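Local coordinates for protein copper-transporting ATPase PAA2, chloroplastic (Arabidopsis thaliana, PDB 5LBK) that couples ATP hydrolysis to copper transfer across the chloroplast thylakoid membrane and is represented here by its nucleotide-binding N-domain, at residues 13-16 and 17-21; 96-99 and 100-103. All blocks are in the same frame, centred on the assembly; numbering follows the deposited sequence.

Contact 1 (13-16 and 17-21); sequences LGYE and EQEVL
Q18 and E16 join side chains at the start of helix 17-27, running alongside each other and pointing the same way. NE2 of Q18 gives a nearly straight hydrogen bond to OE2 of E16, 2.9 Å long, and the carboxylate oxygen lies practically in the amide plane. An extended chain on each residue brings the groups level; Q18 starts with CG between its backbone N and carbonyl carbon (chi1 68°), which swings the amide back toward E16. An alanine here has no amide to offer E16 OE2, and the E16 carboxylate would probably be freer to turn.

The backbone supplies the second grip. The carbonyl O of E16 receives the N-H of V20 at 3.2 Å, and a weak, bent bond comes from E19 N at 2.9 Å.

Charge is less comfortable here: OE2 of E19 sits 3.9 Å from OE2 of E16, which would tend to raise their proton affinity, though the helix N-terminus and Q18 amide probably offset it. E19 OE2 also meets the edge of the Y15 ring, 3.4 Å from Y15 CD1, where ring hydrogens suit an anionic neighbour.

Apolar packing is modest, with Y15 CB 3.7 Å from V20 CG2; the hydroxyl of Y15 is hydrogen-bonded to the carboxylate of E126. The whole is a helix N-terminus, E16 standing at the N-cap, where the chain turns from strand 7-12 into helix 17-27.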
loop_
_atom_site.group_PDB
_atom_site.type_symbol
_atom_site.label_atom_id
_atom_site.label_comp_id
_atom_site.label_asym_id
_atom_site.label_seq_id
_atom_site.Cartn_x
_atom_site.Cartn_y
_atom_site.Cartn_z
ATOM N N LEU A 13 1.423 -10.508 3.173
ATOM C CA LEU A 13 1.105 -11.569 4.068
ATOM C C LEU A 13 0.460 -12.708 3.259
ATOM O O LEU A 13 1.163 -13.581 2.808
ATOM C CB LEU A 13 0.294 -11.034 5.227
ATOM C CG LEU A 13 1.128 -10.139 6.121
ATOM C CD1 LEU A 13 0.378 -9.164 7.004
ATOM C CD2 LEU A 13 2.052 -10.970 6.974
ATOM N N GLY A 14 -0.824 -12.707 3.015
ATOM C CA GLY A 14 -1.434 -13.728 2.193
ATOM C C GLY A 14 -1.453 -13.431 0.706
ATOM O O GLY A 14 -1.695 -14.332 -0.102
ATOM N N TYR A 15 -1.161 -12.199 0.320
ATOM C CA TYR A 15 -1.342 -11.737 -1.046
ATOM C C TYR A 15 -0.099 -11.941 -1.883
ATOM O O TYR A 15 1.026 -11.905 -1.388
ATOM C CB TYR A 15 -1.670 -10.241 -1.061
ATOM C CG TYR A 15 -3.136 -9.884 -0.834
ATOM C CD1 TYR A 15 -4.031 -9.838 -1.894
ATOM C CD2 TYR A 15 -3.612 -9.560 0.436
ATOM C CE1 TYR A 15 -5.371 -9.495 -1.699
ATOM C CE2 TYR A 15 -4.947 -9.224 0.638
ATOM C CZ TYR A 15 -5.817 -9.178 -0.428
ATOM O OH TYR A 15 -7.149 -8.856 -0.213
ATOM N N GLU A 16 -0.324 -12.086 -3.184
ATOM C CA GLU A 16 0.750 -12.015 -4.158
ATOM C C GLU A 16 1.330 -10.605 -4.191
ATOM O O GLU A 16 0.603 -9.615 -4.117
ATOM C CB GLU A 16 0.218 -12.410 -5.532
ATOM C CG GLU A 16 -0.651 -13.672 -5.527
ATOM C CD GLU A 16 -1.359 -13.914 -6.847
ATOM O OE1 GLU A 16 -1.906 -15.025 -7.036
ATOM O OE2 GLU A 16 -1.383 -12.987 -7.686
ATOM N N GLU A 17 2.654 -10.521 -4.296
ATOM C CA GLU A 17 3.323 -9.232 -4.423
ATOM C C GLU A 17 2.657 -8.357 -5.482
ATOM O O GLU A 17 2.384 -7.167 -5.247
ATOM C CB GLU A 17 4.798 -9.492 -4.750
ATOM C CG GLU A 17 5.559 -8.341 -5.345
ATOM C CD GLU A 17 5.704 -8.447 -6.845
ATOM O OE1 GLU A 17 6.098 -9.522 -7.350
ATOM O OE2 GLU A 17 5.421 -7.442 -7.523
ATOM N N GLN A 18 2.357 -8.936 -6.650
ATOM C CA GLN A 18 1.798 -8.124 -7.720
ATOM C C GLN A 18 0.469 -7.525 -7.291
ATOM O O GLN A 18 0.122 -6.403 -7.693
ATOM C CB GLN A 18 1.627 -8.954 -9.003
ATOM C CG GLN A 18 0.544 -10.064 -8.932
ATOM C CD GLN A 18 0.233 -10.736 -10.280
ATOM O OE1 GLN A 18 0.621 -10.257 -11.354
ATOM N NE2 GLN A 18 -0.493 -11.850 -10.216
ATOM N N GLU A 19 -0.312 -8.269 -6.510
ATOM C CA GLU A 19 -1.621 -7.761 -6.126
ATOM C C GLU A 19 -1.474 -6.569 -5.196
ATOM O O GLU A 19 -2.228 -5.596 -5.315
ATOM C CB GLU A 19 -2.469 -8.838 -5.457
ATOM C CG GLU A 19 -2.887 -9.981 -6.358
ATOM C CD GLU A 19 -3.887 -10.943 -5.697
ATOM O OE1 GLU A 19 -5.050 -10.998 -6.161
ATOM O OE2 GLU A 19 -3.512 -11.647 -4.722
ATOM N N VAL A 20 -0.499 -6.627 -4.269
ATOM C CA VAL A 20 -0.255 -5.518 -3.348
ATOM C C VAL A 20 0.188 -4.287 -4.118
ATOM O O VAL A 20 -0.293 -3.171 -3.867
ATOM C CB VAL A 20 0.770 -5.913 -2.261
ATOM C CG1 VAL A 20 1.201 -4.690 -1.418
ATOM C CG2 VAL A 20 0.168 -7.000 -1.387
ATOM N N LEU A 21 1.112 -4.466 -5.057
ATOM C CA LEU A 21 1.562 -3.359 -5.880
ATOM C C LEU A 21 0.431 -2.800 -6.731
ATOM O O LEU A 21 0.346 -1.580 -6.903
ATOM C CB LEU A 21 2.713 -3.827 -6.754
ATOM C CG LEU A 21 3.519 -2.814 -7.524
ATOM C CD1 LEU A 21 3.997 -1.666 -6.645
ATOM C CD2 LEU A 21 4.695 -3.600 -8.189
#

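Contact 2 (96-99 and 100-103); sequences KLES and LLDH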
loop_
_atom_site.group_PDB
_atom_site.type_symbol
_atom_site.label_atom_id
_atom_site.label_comp_id
_atom_site.label_asym_id
_atom_site.label_seq_id
_atom_site.Cartn_x
_atom_site.Cartn_y
_atom_site.Cartn_z
ATOM N N LYS A 96 5.945 -10.578 11.896
ATOM C CA LYS A 96 6.441 -11.160 10.649
ATOM C C LYS A 96 6.733 -10.065 9.627
ATOM O O LYS A 96 7.815 -10.003 9.031
ATOM C CB LYS A 96 5.400 -12.136 10.089
ATOM C CG LYS A 96 5.252 -13.444 10.912
ATOM C CD LYS A 96 6.484 -14.315 10.812
ATOM C CE LYS A 96 6.320 -15.613 11.614
ATOM N NZ LYS A 96 7.472 -16.540 11.395
ATOM N N LEU A 97 5.779 -9.164 9.435
ATOM C CA LEU A 97 5.943 -8.111 8.444
ATOM C C LEU A 97 7.122 -7.228 8.798
ATOM O O LEU A 97 7.920 -6.865 7.945
ATOM C CB LEU A 97 4.652 -7.273 8.362
ATOM C CG LEU A 97 4.585 -6.242 7.263
ATOM C CD1 LEU A 97 4.632 -6.924 5.915
ATOM C CD2 LEU A 97 3.321 -5.439 7.411
ATOM N N GLU A 98 7.202 -6.809 10.063
ATOM C CA GLU A 98 8.296 -5.947 10.469
ATOM C C GLU A 98 9.615 -6.701 10.490
ATOM O O GLU A 98 10.674 -6.097 10.320
ATOM C CB GLU A 98 7.972 -5.326 11.840
ATOM C CG GLU A 98 6.721 -4.424 11.755
ATOM C CD GLU A 98 6.918 -3.209 10.828
ATOM O OE1 GLU A 98 7.942 -2.524 10.904
ATOM O OE2 GLU A 98 6.073 -2.968 9.966
ATOM N N SER A 99 9.582 -8.013 10.704
ATOM C CA SER A 99 10.824 -8.764 10.664
ATOM C C SER A 99 11.375 -8.822 9.252
ATOM O O SER A 99 12.583 -8.712 9.058
ATOM C CB SER A 99 10.649 -10.189 11.183
ATOM O OG SER A 99 10.597 -10.221 12.581
ATOM N N LEU A 100 10.498 -8.980 8.260
ATOM C CA LEU A 100 10.925 -8.923 6.870
ATOM C C LEU A 100 11.465 -7.555 6.501
ATOM O O LEU A 100 12.497 -7.433 5.830
ATOM C CB LEU A 100 9.776 -9.278 5.957
ATOM C CG LEU A 100 9.308 -10.705 5.951
ATOM C CD1 LEU A 100 7.956 -10.776 5.458
ATOM C CD2 LEU A 100 10.230 -11.547 5.041
ATOM N N LEU A 101 10.740 -6.504 6.858
ATOM C CA LEU A 101 11.234 -5.176 6.522
ATOM C C LEU A 101 12.504 -4.821 7.297
ATOM O O LEU A 101 13.410 -4.180 6.739
ATOM C CB LEU A 101 10.137 -4.149 6.777
ATOM C CG LEU A 101 8.900 -4.369 5.930
ATOM C CD1 LEU A 101 7.717 -3.657 6.588
ATOM C CD2 LEU A 101 9.107 -3.871 4.538
ATOM N N ASP A 102 12.591 -5.180 8.594
ATOM C CA ASP A 102 13.802 -4.863 9.347
ATOM C C ASP A 102 15.030 -5.403 8.624
ATOM O O ASP A 102 16.135 -4.894 8.829
ATOM C CB ASP A 102 13.754 -5.455 10.779
ATOM C CG ASP A 102 13.334 -4.443 11.875
ATOM O OD1 ASP A 102 12.999 -3.277 11.570
ATOM O OD2 ASP A 102 13.326 -4.854 13.067
ATOM N N HIS A 103 14.837 -6.389 7.750
ATOM C CA HIS A 103 15.883 -7.100 6.992
ATOM C C HIS A 103 16.461 -8.212 7.847
ATOM O O HIS A 103 16.070 -9.371 7.694
ATOM C CB HIS A 103 16.993 -6.168 6.481
ATOM C CG HIS A 103 16.513 -5.174 5.463
ATOM N ND1 HIS A 103 15.827 -5.553 4.328
ATOM C CD2 HIS A 103 16.631 -3.824 5.399
ATOM C CE1 HIS A 103 15.525 -4.479 3.619
ATOM N NE2 HIS A 103 16.006 -3.418 4.243
#
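L97 and L101 sit one turn apart on the sheet-facing side of an amphipathic alpha-helix, 91-102, close to its C-terminal end. Their side chains run side by side in the same direction, CG of L97 lying 4.1 Å from CD1 of L101, yet their first torsions differ. In L97, CG is anti to the backbone N (chi1 -173°), whereas in L101 it stands beside the N (chi1 -62°), which brings CG to 3.4 Å from the carbonyl O of L97. Branched and apolar, both suit this side: L97 packs on Y120 and I128, and L101 on V118, Y120 and A131, residues of the antiparallel sheet.

E98 borders that face. Its chain bends at chi2, folding the carboxylate over so that E98 OE2 lies 3.8 Å from L101 CD1 and is hydrogen-bonded to Y120 OH. That one oxygen thus borders the leucine and pairs with the tyrosine. On the exposed side, S99 OG hydrogen-bonds back to the carbonyl O of V95, as a helical serine's hydroxyl commonly does.

Main-chain bonds from L100 N to K96 O and L101 N to L97 O continue the helix, and D102 N bonds to E98 O at 2.7 Å.

In the fold
Both contacts are local helix turns at the surface of the nucleotide-binding domain, and mark opposite ends of their helices: contact 1 the beginning of helix 17-27, contact 2 the last turns of helix 91-102. Their centres are 15 Å apart and their nearest atoms about 5 Å. What connects them is the antiparallel sheet: V20 rests on strand 7-12, while L97 and L101 pack on strands 117-123 and 127-134, the latter lying between 7-12 and 117-123. Contact 2 lies farther out, its centre about 16 Å from the chain centre, against 10 Å for contact 1. Helix 17-27 packs through L21 on helix 34-45, which begins at the His-Pro motif that in P1B-ATPases contributes to the ATP site.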